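Local coordinates for BRO1 protein (Saccharomyces cerevisiae, PDB 1ZB1) that helps concentrate and sort cargo proteins into intralumenal vesicles of the multivesicular body and recruits the deubiquitinase DOA4 to endosomes, at residues F254-S259 / L280-Q285; Q285-S290 / I301-F306. All coordinates share one frame; numbering follows the deposited sequence.

Contact 1. Residues F254-S259 / L280-Q285; sequences FYKSLS and LDFSMQ
Ser257 and Ser283 hydrogen-bond to each other twice, each hydroxyl giving its proton to the other's backbone carbonyl. Ser283 OG donates to Ser257 O at 2.8 Å, and Ser257 OG donates to Ser283 O at 2.9 Å. Both bonds arrive from well above the carbonyl plane, 42° and 45° out of it. In both serines OG stands opposite the backbone N and beside the carbonyl carbon. That rotation turns each hydroxyl to the other serine's carbonyl oxygen. The two carbonyl oxygens thus gain side-chain donors from across the helix interface.

The partners belong to helices 242-269 and 275-290, which run antiparallel as a helical hairpin with a short connection. This is part of the mostly helical Bro1 domain, whose family is grouped with the TPR-like folds. The small serine side chains let the backbones come very near, with Ser257 CA and Ser283 CA only 4.3 Å apart. Ser283 also rests on Leu310 of helix 303-322.

The apolar part is a single pair. The aliphatic chain of Lys256 crosses the Phe282 ring at a slant, with Lys256 CG 4.0 Å from Phe282 CE2. Lys256 CD lies nearly as close to Phe282 CZ. The lysine chain bends at chi2 and chi3, which leads NZ away from the ring.

On the exposed side of helix 275-290, Gln285 NE2 donates to Asp281 OD1 at 3.1 Å, meeting the carboxylate on its anti side.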
loop_
_atom_site.group_PDB
_atom_site.type_symbol
_atom_site.label_atom_id
_atom_site.label_comp_id
_atom_site.label_asym_id
_atom_site.label_seq_id
_atom_site.Cartn_x
_atom_site.Cartn_y
_atom_site.Cartn_z
ATOM N N PHE A 254 17.102 -0.008 10.148
ATOM C CA PHE A 254 17.459 1.401 9.994
ATOM C C PHE A 254 16.567 2.348 10.793
ATOM O O PHE A 254 17.054 3.302 11.408
ATOM C CB PHE A 254 17.417 1.824 8.530
ATOM C CG PHE A 254 17.792 3.262 8.315
ATOM C CD1 PHE A 254 19.109 3.678 8.467
ATOM C CD2 PHE A 254 16.824 4.210 7.996
ATOM C CE1 PHE A 254 19.460 5.017 8.307
ATOM C CE2 PHE A 254 17.160 5.551 7.832
ATOM C CZ PHE A 254 18.484 5.956 7.988
ATOM N N TYR A 255 15.261 2.105 10.777
ATOM C CA TYR A 255 14.364 2.978 11.511
ATOM C C TYR A 255 14.434 2.728 13.011
ATOM O O TYR A 255 14.205 3.635 13.809
ATOM C CB TYR A 255 12.943 2.866 10.940
ATOM C CG TYR A 255 12.846 3.649 9.645
ATOM C CD1 TYR A 255 13.011 5.035 9.645
ATOM C CD2 TYR A 255 12.689 3.009 8.414
ATOM C CE1 TYR A 255 13.033 5.765 8.456
ATOM C CE2 TYR A 255 12.709 3.734 7.218
ATOM C CZ TYR A 255 12.884 5.109 7.248
ATOM O OH TYR A 255 12.936 5.835 6.077
ATOM N N LYS A 256 14.783 1.509 13.399
ATOM C CA LYS A 256 14.935 1.212 14.817
ATOM C C LYS A 256 16.152 2.019 15.293
ATOM O O LYS A 256 16.152 2.587 16.387
ATOM C CB LYS A 256 15.187 -0.281 15.032
ATOM C CG LYS A 256 15.519 -0.639 16.466
ATOM C CD LYS A 256 14.454 -1.515 17.094
ATOM C CE LYS A 256 14.350 -2.866 16.397
ATOM N NZ LYS A 256 13.375 -3.750 17.095
ATOM N N SER A 257 17.181 2.071 14.452
ATOM C CA SER A 257 18.399 2.817 14.757
ATOM C C SER A 257 18.100 4.308 14.878
ATOM O O SER A 257 18.538 4.965 15.824
ATOM C CB SER A 257 19.445 2.609 13.656
ATOM O OG SER A 257 20.557 3.479 13.837
ATOM N N LEU A 258 17.353 4.829 13.908
ATOM C CA LEU A 258 16.993 6.241 13.884
ATOM C C LEU A 258 16.205 6.617 15.133
ATOM O O LEU A 258 16.349 7.720 15.666
ATOM C CB LEU A 258 16.160 6.548 12.637
ATOM C CG LEU A 258 16.138 8.009 12.191
ATOM C CD1 LEU A 258 17.536 8.403 11.729
ATOM C CD2 LEU A 258 15.133 8.198 11.057
ATOM N N SER A 259 15.374 5.689 15.593
ATOM C CA SER A 259 14.552 5.903 16.778
ATOM C C SER A 259 15.414 6.035 18.035
ATOM O O SER A 259 15.219 6.943 18.846
ATOM C CB SER A 259 13.577 4.739 16.949
ATOM O OG SER A 259 12.752 4.940 18.075
ATOM N N LEU A 280 22.779 5.500 22.256
ATOM C CA LEU A 280 23.536 5.767 21.036
ATOM C C LEU A 280 24.264 4.472 20.696
ATOM O O LEU A 280 24.509 4.157 19.531
ATOM C CB LEU A 280 24.537 6.901 21.260
ATOM C CG LEU A 280 24.000 8.322 21.062
ATOM C CD1 LEU A 280 23.789 8.584 19.583
ATOM C CD2 LEU A 280 22.701 8.502 21.825
ATOM N N ASP A 281 24.595 3.726 21.744
ATOM C CA ASP A 281 25.273 2.444 21.622
ATOM C C ASP A 281 24.320 1.515 20.870
ATOM O O ASP A 281 24.691 0.900 19.870
ATOM C CB ASP A 281 25.558 1.886 23.020
ATOM C CG ASP A 281 26.652 0.840 23.024
ATOM O OD1 ASP A 281 26.484 -0.214 22.372
ATOM O OD2 ASP A 281 27.685 1.074 23.688
ATOM N N PHE A 282 23.083 1.436 21.358
ATOM C CA PHE A 282 22.057 0.597 20.750
ATOM C C PHE A 282 21.785 1.016 19.310
ATOM O O PHE A 282 21.615 0.168 18.431
ATOM C CB PHE A 282 20.760 0.678 21.557
ATOM C CG PHE A 282 19.634 -0.126 20.974
ATOM C CD1 PHE A 282 19.692 -1.517 20.952
ATOM C CD2 PHE A 282 18.514 0.507 20.442
ATOM C CE1 PHE A 282 18.649 -2.269 20.409
ATOM C CE2 PHE A 282 17.465 -0.234 19.896
ATOM C CZ PHE A 282 17.533 -1.625 19.880
ATOM N N SER A 283 21.744 2.323 19.077
ATOM C CA SER A 283 21.499 2.855 17.746
ATOM C C SER A 283 22.544 2.347 16.754
ATOM O O SER A 283 22.208 1.899 15.657
ATOM C CB SER A 283 21.525 4.383 17.776
ATOM O OG SER A 283 21.257 4.923 16.493
ATOM N N MET A 284 23.813 2.424 17.144
ATOM C CA MET A 284 24.909 1.971 16.296
ATOM C C MET A 284 24.758 0.490 15.959
ATOM O O MET A 284 25.004 0.082 14.829
ATOM C CB MET A 284 26.257 2.200 16.992
ATOM C CG MET A 284 27.468 1.792 16.152
ATOM S SD MET A 284 27.693 2.816 14.678
ATOM C CE MET A 284 26.923 1.837 13.438
ATOM N N GLN A 285 24.365 -0.303 16.950
ATOM C CA GLN A 285 24.165 -1.736 16.760
ATOM C C GLN A 285 23.163 -1.976 15.630
ATOM O O GLN A 285 23.445 -2.694 14.672
ATOM C CB GLN A 285 23.633 -2.371 18.050
ATOM C CG GLN A 285 24.623 -2.396 19.208
ATOM C CD GLN A 285 23.989 -2.879 20.506
ATOM O OE1 GLN A 285 23.313 -3.908 20.535
ATOM N NE2 GLN A 285 24.207 -2.136 21.588
#

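Contact 2. Residues Q285-S290 / I301-F306; sequences QQLISS and IDFDGF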
loop_
_atom_site.group_PDB
_atom_site.type_symbol
_atom_site.label_atom_id
_atom_site.label_comp_id
_atom_site.label_asym_id
_atom_site.label_seq_id
_atom_site.Cartn_x
_atom_site.Cartn_y
_atom_site.Cartn_z
ATOM N N GLN A 285 24.365 -0.303 16.950
ATOM C CA GLN A 285 24.165 -1.736 16.760
ATOM C C GLN A 285 23.163 -1.976 15.630
ATOM O O GLN A 285 23.445 -2.694 14.672
ATOM C CB GLN A 285 23.633 -2.371 18.050
ATOM C CG GLN A 285 24.623 -2.396 19.208
ATOM C CD GLN A 285 23.989 -2.879 20.506
ATOM O OE1 GLN A 285 23.313 -3.908 20.535
ATOM N NE2 GLN A 285 24.207 -2.136 21.588
ATOM N N GLN A 286 21.990 -1.362 15.758
ATOM C CA GLN A 286 20.935 -1.497 14.767
ATOM C C GLN A 286 21.360 -1.031 13.382
ATOM O O GLN A 286 21.045 -1.678 12.385
ATOM C CB GLN A 286 19.694 -0.733 15.225
ATOM C CG GLN A 286 18.974 -1.406 16.376
ATOM C CD GLN A 286 18.550 -2.823 16.031
ATOM O OE1 GLN A 286 17.908 -3.059 15.003
ATOM N NE2 GLN A 286 18.900 -3.772 16.889
ATOM N N LEU A 287 22.073 0.090 13.310
ATOM C CA LEU A 287 22.524 0.585 12.017
ATOM C C LEU A 287 23.441 -0.451 11.366
ATOM O O LEU A 287 23.350 -0.714 10.165
ATOM C CB LEU A 287 23.275 1.908 12.169
ATOM C CG LEU A 287 23.875 2.437 10.865
ATOM C CD1 LEU A 287 22.767 2.738 9.877
ATOM C CD2 LEU A 287 24.695 3.693 11.139
ATOM N N ILE A 288 24.332 -1.037 12.159
ATOM C CA ILE A 288 25.237 -2.050 11.624
ATOM C C ILE A 288 24.429 -3.262 11.147
ATOM O O ILE A 288 24.722 -3.836 10.100
ATOM C CB ILE A 288 26.285 -2.486 12.679
ATOM C CG1 ILE A 288 27.251 -1.330 12.951
ATOM C CG2 ILE A 288 27.069 -3.699 12.176
ATOM C CD1 ILE A 288 28.189 -1.561 14.126
ATOM N N SER A 289 23.402 -3.634 11.908
ATOM C CA SER A 289 22.548 -4.765 11.546
ATOM C C SER A 289 21.865 -4.583 10.183
ATOM O O SER A 289 21.568 -5.563 9.499
ATOM C CB SER A 289 21.464 -4.982 12.609
ATOM O OG SER A 289 21.989 -5.532 13.801
ATOM N N SER A 290 21.621 -3.335 9.792
ATOM C CA SER A 290 20.945 -3.046 8.530
ATOM C C SER A 290 21.853 -3.091 7.310
ATOM O O SER A 290 21.389 -3.303 6.187
ATOM C CB SER A 290 20.302 -1.660 8.580
ATOM O OG SER A 290 21.281 -0.645 8.400
ATOM N N ILE A 301 19.843 6.382 0.930
ATOM C CA ILE A 301 20.222 6.665 2.312
ATOM C C ILE A 301 21.742 6.729 2.452
ATOM O O ILE A 301 22.442 5.786 2.082
ATOM C CB ILE A 301 19.707 5.564 3.267
ATOM C CG1 ILE A 301 18.178 5.548 3.270
ATOM C CG2 ILE A 301 20.242 5.798 4.680
ATOM C CD1 ILE A 301 17.591 4.417 4.094
ATOM N N ASP A 302 22.247 7.832 3.000
ATOM C CA ASP A 302 23.687 7.996 3.187
ATOM C C ASP A 302 24.140 7.218 4.424
ATOM O O ASP A 302 24.435 7.804 5.467
ATOM C CB ASP A 302 24.027 9.478 3.364
ATOM C CG ASP A 302 25.519 9.752 3.268
ATOM O OD1 ASP A 302 26.321 8.959 3.809
ATOM O OD2 ASP A 302 25.891 10.773 2.654
ATOM N N PHE A 303 24.195 5.895 4.302
ATOM C CA PHE A 303 24.593 5.027 5.404
ATOM C C PHE A 303 25.921 5.391 6.081
ATOM O O PHE A 303 26.010 5.395 7.311
ATOM C CB PHE A 303 24.654 3.577 4.917
ATOM C CG PHE A 303 23.307 2.972 4.637
ATOM C CD1 PHE A 303 22.553 2.421 5.667
ATOM C CD2 PHE A 303 22.790 2.959 3.347
ATOM C CE1 PHE A 303 21.295 1.859 5.415
ATOM C CE2 PHE A 303 21.534 2.402 3.083
ATOM C CZ PHE A 303 20.789 1.851 4.124
ATOM N N ASP A 304 26.949 5.684 5.289
ATOM C CA ASP A 304 28.252 6.030 5.852
ATOM C C ASP A 304 28.234 7.367 6.588
ATOM O O ASP A 304 28.893 7.522 7.615
ATOM C CB ASP A 304 29.329 6.050 4.761
ATOM C CG ASP A 304 29.558 4.679 4.142
ATOM O OD1 ASP A 304 29.559 3.678 4.893
ATOM O OD2 ASP A 304 29.748 4.601 2.908
ATOM N N GLY A 305 27.475 8.324 6.064
ATOM C CA GLY A 305 27.384 9.625 6.702
ATOM C C GLY A 305 26.681 9.559 8.047
ATOM O O GLY A 305 27.026 10.290 8.976
ATOM N N PHE A 306 25.688 8.681 8.157
ATOM C CA PHE A 306 24.949 8.536 9.402
ATOM C C PHE A 306 25.808 7.820 10.441
ATOM O O PHE A 306 25.735 8.123 11.630
ATOM C CB PHE A 306 23.641 7.767 9.158
ATOM C CG PHE A 306 22.781 7.623 10.384
ATOM C CD1 PHE A 306 22.418 8.743 11.133
ATOM C CD2 PHE A 306 22.334 6.370 10.791
ATOM C CE1 PHE A 306 21.624 8.616 12.275
ATOM C CE2 PHE A 306 21.540 6.228 11.929
ATOM C CZ PHE A 306 21.184 7.354 12.675
#
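Leu287 lays both of its methyl groups against Phe306, at the CD2 side of the ring. Leu287 CD2 is 3.6 Å from Phe306 CD2 and approaches the ring obliquely. Leu287 CD1 is 3.8 Å from Phe306 CD2 and lies in the ring plane, at the edge. The contact joins the 285-290 part of helix 275-290 to the first turn of helix 303-322, two helices of the mostly helical Bro1 domain linked by the non-helical residues in between.

The same leucine reaches a second ring. Leu287 CD1 sits at the edge of Phe303, near its plane, 4.2 Å from Phe303 CD1. Leu287 CG is anti to the backbone N (chi1 175°); both methyls meet Phe306 and CD1 alone also reaches Phe303. Ile301 CG2 covers one face of the Phe303 ring at 3.8 Å above the plane, over its centre. Leu291, Lys294 and Leu297 of the linking loop also touch this ring. Phe306 packs edge-to-face with Tyr261 of helix 242-269.

Ser290 takes a smaller part, with OG 3.9 Å from Phe303 CE1. This hydroxyl turns back to its own helix and donates to Leu287 O at 2.7 Å. Leu287 O also accepts from Ser290 N, so two donors of one residue grip it.

The start of helix 303-322 is fixed by Asp302, its N-cap residue and the centre of an inverse gamma turn. Asp302 OD1 accepts from Gly305 N at 2.6 Å, the N-H coming from above the carboxylate plane with an N-H...O angle of 141°.

Overall arrangement
Contact 1 and contact 2 use successive turns of helix 275-290 and share Gln285. Their centres are about 8 Å apart. Contact 1 ties this helix back to helix 242-269, and contact 2 ties it forward to helix 303-322. The two also touch directly. Ser257 OG of contact 1 lies 3.5 Å from Phe306 CE2 and 3.6 Å from Leu287 CB of contact 2, so the polar serine pair borders the apolar cluster. Lys256 CG packs 3.5 Å from Gln286 CG. Three helices consecutive in the chain therefore meet around Ser257, Leu287 and Phe306. Both contact centres lie about 26 Å from the centre of the chain, on the same side of it.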